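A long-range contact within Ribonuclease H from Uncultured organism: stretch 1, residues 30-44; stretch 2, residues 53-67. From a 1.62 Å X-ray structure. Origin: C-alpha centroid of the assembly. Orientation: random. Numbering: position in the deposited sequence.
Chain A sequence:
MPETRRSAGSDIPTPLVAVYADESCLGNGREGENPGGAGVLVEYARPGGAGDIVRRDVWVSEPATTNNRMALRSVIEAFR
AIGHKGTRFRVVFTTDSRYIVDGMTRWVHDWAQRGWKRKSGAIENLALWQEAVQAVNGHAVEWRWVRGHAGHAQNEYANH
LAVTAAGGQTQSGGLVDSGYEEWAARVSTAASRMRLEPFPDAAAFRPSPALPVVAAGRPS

Stretch 1, residues 30-44: REGENPGGAGVLVEY
Stretch 2, residues 53-67: IVRRDVWVSEPATTN

Two extended strands run antiparallel, their directions 158° apart and their axes 4.7 Å apart at closest approach. The register pairs Gly 36 with Glu 62, Ala 38 with Val 60, Val 40 with Val 58, Val 42 with Arg 56 and Tyr 44 with Val 54, each joined by two backbone hydrogen bonds; Val 42 N to Arg 56 O is 2.7 Å, Arg 56 N to Val 42 O 3.0 Å. The intervening pairs are non-hydrogen-bonded; the side chains of Ser 61, Trp 59, Leu 41, Asp 57, Glu 43 and Arg 55 point to the other face.

On the face of Ala 38, Val 40, Val 42, Val 58 and Val 60, all buried, the beta-branched valines suit the extended backbone. Val 40 (t) meets Val 58 (p): Val 40 CB lies 3.2 Å from Val 58 CG1, a tight fit; Ala 38 CB lies 4.0 Å from Val 60 CG2 (Val 60 is m). Gly 36 leaves room for Thr 65 (t): a CB there would clash with Thr 65 CG2.

On the other face, Glu 43 (m, t) and Arg 55 (m, t, t) converge at their ends in a salt bridge, Glu 43 OE2 lying near the guanidinium plane, 2.9 Å from Arg 55 NE and 3.1 Å from Arg 55 NH2. Leu 41 (t, p) brings CD1 within 3.9 Å of Arg 55 CB.

Before the first strand, Gly 32, in the type II turn from Arg 30 to Glu 33, adopts phi 95°, psi -5°, where a CB would be jammed against the carbonyl O of Glu 31, so glycine is called for; water 2 links Gly 32 N (3.0 Å) to Thr 65 O (2.7 Å).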

ATOM      1  N   ARG A  30      22.328  -0.402  10.537  1.00 23.33           N
ATOM      2  CA  ARG A  30      21.426  -0.655  11.612  1.00 23.49           C
ATOM      3  C   ARG A  30      20.085  -0.057  11.348  1.00 22.69           C
ATOM      4  O   ARG A  30      19.960   0.770  10.543  1.00 23.23           O
ATOM      5  CB  ARG A  30      22.015  -0.220  12.967  1.00 25.44           C
ATOM      6  CG  ARG A  30      22.028   1.190  13.200  1.00 31.93           C
ATOM      7  CD  ARG A  30      22.659   1.534  14.500  1.00 30.35           C
ATOM      8  NE  ARG A  30      22.636   2.961  14.627  1.00 38.72           N
ATOM      9  CZ  ARG A  30      23.602   3.732  14.191  1.00 41.79           C
ATOM     10  NH1 ARG A  30      24.681   3.216  13.654  1.00 46.43           N
ATOM     11  NH2 ARG A  30      23.518   5.014  14.332  1.00 51.92           N
ATOM     12  N   GLU A  31      19.077  -0.499  12.062  1.00 23.83           N
ATOM     13  CA  GLU A  31      17.731  -0.061  11.760  1.00 22.78           C
ATOM     14  C   GLU A  31      17.627   1.439  11.781  1.00 23.28           C
ATOM     15  O   GLU A  31      17.999   2.052  12.696  1.00 25.03           O
ATOM     16  CB  GLU A  31      16.789  -0.656  12.775  1.00 24.85           C
ATOM     17  CG  GLU A  31      15.375  -0.181  12.671  1.00 25.50           C
ATOM     18  CD  GLU A  31      14.507  -0.946  11.705  1.00 25.60           C
ATOM     19  OE1 GLU A  31      15.005  -1.611  10.830  1.00 29.32           O
ATOM     20  OE2 GLU A  31      13.285  -0.807  11.805  1.00 29.23           O
ATOM     21  N   GLY A  32      17.077   1.996  10.717  1.00 22.01           N
ATOM     22  CA  GLY A  32      16.930   3.412  10.548  1.00 23.44           C
ATOM     23  C   GLY A  32      18.011   4.121   9.777  1.00 21.79           C
ATOM     24  O   GLY A  32      17.878   5.268   9.533  1.00 23.68           O
ATOM     25  N   GLU A  33      19.058   3.415   9.408  1.00 20.38           N
ATOM     26  CA  GLU A  33      20.130   3.993   8.632  1.00 21.38           C
ATOM     27  C   GLU A  33      20.161   3.683   7.155  1.00 24.36           C
ATOM     28  O   GLU A  33      20.969   4.222   6.458  1.00 27.60           O
ATOM     29  CB  GLU A  33      21.452   3.551   9.211  1.00 23.85           C
ATOM     30  CG  GLU A  33      21.585   3.788  10.681  1.00 26.34           C
ATOM     31  CD  GLU A  33      21.511   5.218  11.034  1.00 44.43           C
ATOM     32  OE1 GLU A  33      22.125   5.997  10.320  1.00 50.65           O
ATOM     33  OE2 GLU A  33      20.829   5.593  11.996  1.00 48.48           O
ATOM     34  N   ASN A  34      19.293   2.810   6.685  1.00 21.76           N
ATOM     35  CA  ASN A  34      19.302   2.390   5.298  1.00 20.25           C
ATOM     36  C   ASN A  34      18.294   3.129   4.434  1.00 18.93           C
ATOM     37  O   ASN A  34      17.265   3.456   4.877  1.00 20.36           O
ATOM     38  CB  ASN A  34      18.989   0.913   5.201  1.00 20.50           C
ATOM     39  CG  ASN A  34      19.929   0.065   5.998  1.00 24.76           C
ATOM     40  OD1 ASN A  34      19.510  -0.677   6.849  1.00 32.90           O
ATOM     41  ND2 ASN A  34      21.172   0.149   5.705  1.00 22.74           N
ATOM     42  N   PRO A  35      18.630   3.356   3.190  1.00 16.59           N
ATOM     43  CA  PRO A  35      17.695   3.941   2.250  1.00 17.69           C
ATOM     44  C   PRO A  35      16.533   2.999   1.983  1.00 17.85           C
ATOM     45  O   PRO A  35      16.717   1.839   2.052  1.00 18.18           O
ATOM     46  CB  PRO A  35      18.540   4.135   1.001  1.00 20.26           C
ATOM     47  CG  PRO A  35      19.672   3.286   1.172  1.00 22.77           C
ATOM     48  CD  PRO A  35      19.915   3.056   2.571  1.00 19.99           C
ATOM     49  N   GLY A  36      15.359   3.540   1.743  1.00 18.35           N
ATOM     50  CA  GLY A  36      14.186   2.729   1.597  1.00 16.46           C
ATOM     51  C   GLY A  36      13.190   3.262   0.592  1.00 16.40           C
ATOM     52  O   GLY A  36      13.259   4.394   0.217  1.00 16.80           O
ATOM     53  N   GLY A  37      12.314   2.378   0.141  1.00 15.72           N
ATOM     54  CA  GLY A  37      11.325   2.728  -0.842  1.00 14.24           C
ATOM     55  C   GLY A  37       9.980   2.079  -0.604  1.00 13.81           C
ATOM     56  O   GLY A  37       9.904   1.097   0.013  1.00 16.07           O
ATOM     57  N   ALA A  38       8.930   2.706  -1.108  1.00 15.87           N
ATOM     58  CA  ALA A  38       7.601   2.136  -1.115  1.00 16.24           C
ATOM     59  C   ALA A  38       7.097   2.134  -2.554  1.00 16.54           C
ATOM     60  O   ALA A  38       7.203   3.114  -3.229  1.00 18.18           O
ATOM     61  CB  ALA A  38       6.661   2.940  -0.253  1.00 18.02           C
ATOM     62  N   GLY A  39       6.588   0.997  -2.990  1.00 14.86           N
ATOM     63  CA  GLY A  39       6.070   0.829  -4.321  1.00 16.18           C
ATOM     64  C   GLY A  39       4.626   0.357  -4.335  1.00 17.15           C
ATOM     65  O   GLY A  39       4.284  -0.505  -3.604  1.00 16.88           O
ATOM     66  N   VAL A  40       3.814   0.993  -5.174  1.00 15.40           N
ATOM     67  CA  VAL A  40       2.418   0.651  -5.300  1.00 16.57           C
ATOM     68  C   VAL A  40       1.971   0.515  -6.759  1.00 16.62           C
ATOM     69  O   VAL A  40       2.194   1.384  -7.522  1.00 18.89           O
ATOM     70  CB  VAL A  40       1.568   1.728  -4.688  1.00 17.77           C
ATOM     71  CG1 VAL A  40       0.144   1.378  -4.733  1.00 23.01           C
ATOM     72  CG2 VAL A  40       1.982   1.996  -3.310  1.00 21.66           C
ATOM     73  N   LEU A  41       1.322  -0.591  -7.093  1.00 15.32           N
ATOM     74  CA  LEU A  41       0.659  -0.758  -8.368  1.00 14.45           C
ATOM     75  C   LEU A  41      -0.842  -0.673  -8.152  1.00 16.45           C
ATOM     76  O   LEU A  41      -1.348  -1.332  -7.318  1.00 16.71           O
ATOM     77  CB  LEU A  41       0.990  -2.128  -8.930  1.00 15.57           C
ATOM     78  CG  LEU A  41       0.235  -2.600 -10.157  1.00 15.88           C
ATOM     79  CD1 LEU A  41       0.520  -1.757 -11.348  1.00 18.84           C
ATOM     80  CD2 LEU A  41       0.481  -4.036 -10.457  1.00 17.90           C
ATOM     81  N   VAL A  42      -1.521   0.163  -8.943  1.00 16.16           N
ATOM     82  CA  VAL A  42      -2.975   0.248  -8.908  1.00 16.30           C
ATOM     83  C   VAL A  42      -3.551  -0.323 -10.197  1.00 17.21           C
ATOM     84  O   VAL A  42      -3.180   0.105 -11.230  1.00 19.46           O
ATOM     85  CB  VAL A  42      -3.449   1.717  -8.794  1.00 15.19           C
ATOM     86  CG1 VAL A  42      -4.942   1.800  -8.621  1.00 16.52           C
ATOM     87  CG2 VAL A  42      -2.786   2.401  -7.619  1.00 17.08           C
ATOM     88  N   GLU A  43      -4.437  -1.282 -10.085  1.00 16.08           N
ATOM     89  CA  GLU A  43      -5.116  -1.857 -11.206  1.00 16.60           C
ATOM     90  C   GLU A  43      -6.533  -1.366 -11.285  1.00 16.09           C
ATOM     91  O   GLU A  43      -7.164  -1.283 -10.298  1.00 17.36           O
ATOM     92  CB  GLU A  43      -5.147  -3.384 -11.122  1.00 17.94           C
ATOM     93  CG  GLU A  43      -3.780  -3.995 -11.200  1.00 19.24           C
ATOM     94  CD  GLU A  43      -3.780  -5.467 -11.555  1.00 21.97           C
ATOM     95  OE1 GLU A  43      -4.833  -6.080 -11.464  1.00 22.20           O
ATOM     96  OE2 GLU A  43      -2.728  -5.973 -11.907  1.00 19.37           O
ATOM     97  N   TYR A  44      -7.010  -1.080 -12.493  1.00 17.23           N
ATOM     98  CA  TYR A  44      -8.386  -0.636 -12.695  1.00 19.84           C
ATOM     99  C   TYR A  44      -8.993  -1.232 -13.966  1.00 19.04           C
ATOM    100  O   TYR A  44      -8.429  -1.105 -15.053  1.00 19.72           O
ATOM    101  CB  TYR A  44      -8.454   0.892 -12.747  1.00 20.02           C
ATOM    102  CG  TYR A  44      -9.819   1.432 -13.106  1.00 23.02           C
ATOM    103  CD1 TYR A  44     -10.828   1.512 -12.156  1.00 25.86           C
ATOM    104  CD2 TYR A  44     -10.100   1.860 -14.397  1.00 27.67           C
ATOM    105  CE1 TYR A  44     -12.078   2.005 -12.480  1.00 27.58           C
ATOM    106  CE2 TYR A  44     -11.347   2.354 -14.731  1.00 25.49           C
ATOM    107  CZ  TYR A  44     -12.332   2.424 -13.769  1.00 20.82           C
ATOM    108  OH  TYR A  44     -13.574   2.916 -14.097  1.00 29.65           O
ATOM    109  N   ILE A  53      -6.817  -4.529 -18.251  1.00 22.77           N
ATOM    110  CA  ILE A  53      -6.462  -3.875 -17.027  1.00 19.26           C
ATOM    111  C   ILE A  53      -5.630  -2.648 -17.325  1.00 20.91           C
ATOM    112  O   ILE A  53      -4.697  -2.715 -18.044  1.00 22.21           O
ATOM    113  CB  ILE A  53      -5.671  -4.824 -16.111  1.00 21.49           C
ATOM    114  CG1 ILE A  53      -6.421  -6.111 -15.860  1.00 24.55           C
ATOM    115  CG2 ILE A  53      -5.426  -4.206 -14.781  1.00 21.18           C
ATOM    116  CD1 ILE A  53      -7.769  -5.918 -15.273  1.00 24.49           C
ATOM    117  N   VAL A  54      -6.030  -1.544 -16.739  1.00 19.83           N
ATOM    118  CA  VAL A  54      -5.324  -0.299 -16.780  1.00 21.61           C
ATOM    119  C   VAL A  54      -4.533  -0.188 -15.464  1.00 20.26           C
ATOM    120  O   VAL A  54      -5.058  -0.410 -14.408  1.00 19.57           O
ATOM    121  CB  VAL A  54      -6.291   0.843 -16.865  1.00 24.42           C
ATOM    122  CG1 VAL A  54      -5.616   2.122 -16.679  1.00 23.05           C
ATOM    123  CG2 VAL A  54      -7.033   0.815 -18.174  1.00 26.05           C
ATOM    124  N   ARG A  55      -3.241   0.089 -15.597  1.00 20.03           N
ATOM    125  CA  ARG A  55      -2.346   0.076 -14.493  1.00 17.37           C
ATOM    126  C   ARG A  55      -1.656   1.392 -14.308  1.00 19.75           C
ATOM    127  O   ARG A  55      -1.257   2.002 -15.233  1.00 19.96           O
ATOM    128  CB  ARG A  55      -1.348  -1.066 -14.647  1.00 18.37           C
ATOM    129  CG  ARG A  55      -1.978  -2.451 -14.546  1.00 17.66           C
ATOM    130  CD  ARG A  55      -1.034  -3.567 -14.659  1.00 18.63           C
ATOM    131  NE  ARG A  55      -1.631  -4.851 -14.358  1.00 18.26           N
ATOM    132  CZ  ARG A  55      -1.982  -5.748 -15.248  1.00 20.30           C
ATOM    133  NH1 ARG A  55      -1.819  -5.518 -16.506  1.00 23.50           N
ATOM    134  NH2 ARG A  55      -2.493  -6.870 -14.873  1.00 20.44           N
ATOM    135  N   ARG A  56      -1.549   1.796 -13.059  1.00 18.19           N
ATOM    136  CA  ARG A  56      -0.780   2.955 -12.666  1.00 20.24           C
ATOM    137  C   ARG A  56       0.136   2.629 -11.462  1.00 20.34           C
ATOM    138  O   ARG A  56      -0.174   1.810 -10.673  1.00 18.71           O
ATOM    139  CB  ARG A  56      -1.686   4.112 -12.300  1.00 18.69           C
ATOM    140  CG  ARG A  56      -2.630   4.529 -13.351  1.00 22.65           C
ATOM    141  CD  ARG A  56      -1.976   5.365 -14.342  1.00 28.40           C
ATOM    142  NE  ARG A  56      -2.932   5.886 -15.288  1.00 29.49           N
ATOM    143  CZ  ARG A  56      -3.224   5.294 -16.422  1.00 37.60           C
ATOM    144  NH1 ARG A  56      -2.589   4.203 -16.783  1.00 34.14           N
ATOM    145  NH2 ARG A  56      -4.104   5.826 -17.227  1.00 37.35           N
ATOM    146  N   ASP A  57       1.259   3.339 -11.379  1.00 18.29           N
ATOM    147  CA  ASP A  57       2.235   3.155 -10.317  1.00 17.19           C
ATOM    148  C   ASP A  57       2.380   4.395  -9.453  1.00 19.80           C
ATOM    149  O   ASP A  57       2.247   5.456  -9.930  1.00 19.17           O
ATOM    150  CB  ASP A  57       3.621   2.935 -10.911  1.00 16.56           C
ATOM    151  CG  ASP A  57       3.753   1.665 -11.757  1.00 19.77           C
ATOM    152  OD1 ASP A  57       2.915   0.832 -11.693  1.00 18.50           O
ATOM    153  OD2 ASP A  57       4.756   1.532 -12.465  1.00 23.22           O
ATOM    154  N   VAL A  58       2.745   4.214  -8.187  1.00 17.74           N
ATOM    155  CA  VAL A  58       3.074   5.341  -7.313  1.00 21.18           C
ATOM    156  C   VAL A  58       4.168   4.942  -6.321  1.00 21.53           C
ATOM    157  O   VAL A  58       4.042   3.922  -5.643  1.00 20.34           O
ATOM    158  CB  VAL A  58       1.842   5.835  -6.536  1.00 25.47           C
ATOM    159  CG1 VAL A  58       1.087   4.659  -5.935  1.00 31.71           C
ATOM    160  CG2 VAL A  58       2.255   6.821  -5.455  1.00 24.35           C
ATOM    161  N   TRP A  59       5.239   5.730  -6.232  1.00 18.10           N
ATOM    162  CA  TRP A  59       6.316   5.369  -5.347  1.00 17.73           C
ATOM    163  C   TRP A  59       6.887   6.563  -4.607  1.00 20.04           C
ATOM    164  O   TRP A  59       6.735   7.683  -5.031  1.00 20.42           O
ATOM    165  CB  TRP A  59       7.422   4.590  -6.086  1.00 18.38           C
ATOM    166  CG  TRP A  59       8.171   5.365  -7.075  1.00 19.72           C
ATOM    167  CD1 TRP A  59       9.287   6.086  -6.867  1.00 24.66           C
ATOM    168  CD2 TRP A  59       7.866   5.509  -8.458  1.00 22.13           C
ATOM    169  NE1 TRP A  59       9.709   6.660  -8.014  1.00 23.80           N
ATOM    170  CE2 TRP A  59       8.854   6.319  -9.013  1.00 24.65           C
ATOM    171  CE3 TRP A  59       6.876   5.004  -9.285  1.00 22.31           C
ATOM    172  CZ2 TRP A  59       8.845   6.674 -10.327  1.00 29.64           C
ATOM    173  CZ3 TRP A  59       6.884   5.346 -10.582  1.00 27.49           C
ATOM    174  CH2 TRP A  59       7.859   6.168 -11.098  1.00 25.85           C
ATOM    175  N   VAL A  60       7.541   6.263  -3.500  1.00 18.11           N
ATOM    176  CA  VAL A  60       8.266   7.260  -2.746  1.00 18.90           C
ATOM    177  C   VAL A  60       9.471   6.647  -2.076  1.00 18.63           C
ATOM    178  O   VAL A  60       9.559   5.481  -1.985  1.00 16.94           O
ATOM    179  CB  VAL A  60       7.423   7.883  -1.688  1.00 21.05           C
ATOM    180  CG1 VAL A  60       6.304   8.649  -2.320  1.00 20.14           C
ATOM    181  CG2 VAL A  60       6.917   6.875  -0.753  1.00 23.86           C
ATOM    182  N   SER A  61      10.391   7.488  -1.639  1.00 17.60           N
ATOM    183  CA  SER A  61      11.581   6.992  -0.987  1.00 16.72           C
ATOM    184  C   SER A  61      12.034   7.891   0.144  1.00 17.73           C
ATOM    185  O   SER A  61      11.631   9.007   0.203  1.00 19.48           O
ATOM    186  CB  SER A  61      12.703   6.843  -1.989  1.00 16.37           C
ATOM    187  OG  SER A  61      12.920   8.003  -2.697  1.00 19.86           O
ATOM    188  N   GLU A  62      12.861   7.332   1.035  1.00 15.79           N
ATOM    189  CA  GLU A  62      13.563   8.049   2.093  1.00 18.18           C
ATOM    190  C   GLU A  62      15.006   7.575   2.123  1.00 17.85           C
ATOM    191  O   GLU A  62      15.262   6.449   1.861  1.00 18.31           O
ATOM    192  CB  GLU A  62      12.912   7.812   3.442  1.00 20.58           C
ATOM    193  CG  GLU A  62      11.568   8.468   3.548  1.00 20.80           C
ATOM    194  CD  GLU A  62      10.802   8.203   4.813  1.00 24.45           C
ATOM    195  OE1 GLU A  62      11.304   7.560   5.711  1.00 22.79           O
ATOM    196  OE2 GLU A  62       9.673   8.672   4.880  1.00 25.57           O
ATOM    197  N   PRO A  63      15.933   8.462   2.400  1.00 18.17           N
ATOM    198  CA  PRO A  63      17.340   8.080   2.440  1.00 18.95           C
ATOM    199  C   PRO A  63      17.853   7.299   3.666  1.00 20.09           C
ATOM    200  O   PRO A  63      18.931   6.760   3.621  1.00 20.75           O
ATOM    201  CB  PRO A  63      18.058   9.412   2.306  1.00 19.21           C
ATOM    202  CG  PRO A  63      17.166  10.367   2.857  1.00 20.58           C
ATOM    203  CD  PRO A  63      15.780   9.906   2.546  1.00 19.75           C
ATOM    204  N   ALA A  64      17.129   7.359   4.757  1.00 19.61           N
ATOM    205  CA  ALA A  64      17.466   6.617   5.951  1.00 19.48           C
ATOM    206  C   ALA A  64      16.136   6.372   6.601  1.00 19.81           C
ATOM    207  O   ALA A  64      15.488   7.287   6.956  1.00 23.77           O
ATOM    208  CB  ALA A  64      18.338   7.423   6.846  1.00 22.83           C
ATOM    209  N   THR A  65      15.750   5.124   6.685  1.00 17.75           N
ATOM    210  CA  THR A  65      14.394   4.815   7.057  1.00 16.50           C
ATOM    211  C   THR A  65      14.286   3.379   7.529  1.00 19.62           C
ATOM    212  O   THR A  65      15.278   2.746   7.705  1.00 21.35           O
ATOM    213  CB  THR A  65      13.447   5.134   5.900  1.00 17.11           C
ATOM    214  OG1 THR A  65      12.097   5.021   6.328  1.00 17.74           O
ATOM    215  CG2 THR A  65      13.698   4.230   4.744  1.00 18.00           C
ATOM    216  N   THR A  66      13.075   2.938   7.779  1.00 18.52           N
ATOM    217  CA  THR A  66      12.818   1.588   8.232  1.00 18.30           C
ATOM    218  C   THR A  66      11.724   0.902   7.409  1.00 17.22           C
ATOM    219  O   THR A  66      11.004   1.514   6.758  1.00 17.02           O
ATOM    220  CB  THR A  66      12.394   1.537   9.699  1.00 18.27           C
ATOM    221  OG1 THR A  66      11.147   2.151   9.817  1.00 18.44           O
ATOM    222  CG2 THR A  66      13.333   2.245  10.557  1.00 21.08           C
ATOM    223  N   ASN A  67      11.661  -0.413   7.486  1.00 19.31           N
ATOM    224  CA  ASN A  67      10.698  -1.149   6.729  1.00 18.57           C
ATOM    225  C   ASN A  67       9.294  -0.802   7.175  1.00 16.94           C
ATOM    226  O   ASN A  67       8.453  -0.669   6.368  1.00 22.05           O
ATOM    227  CB  ASN A  67      10.880  -2.653   6.795  1.00 24.49           C
ATOM    228  CG  ASN A  67      11.983  -3.142   5.912  1.00 32.20           C
ATOM    229  OD1 ASN A  67      11.840  -3.214   4.713  1.00 40.32           O
ATOM    230  ND2 ASN A  67      13.104  -3.469   6.506  1.00 42.98           N
TER
HETATM  231  O   HOH W   1      13.827  -1.873   8.738  1.00 31.49           O
HETATM  232  O   HOH W   2      16.960   0.619   8.092  1.00 27.09           O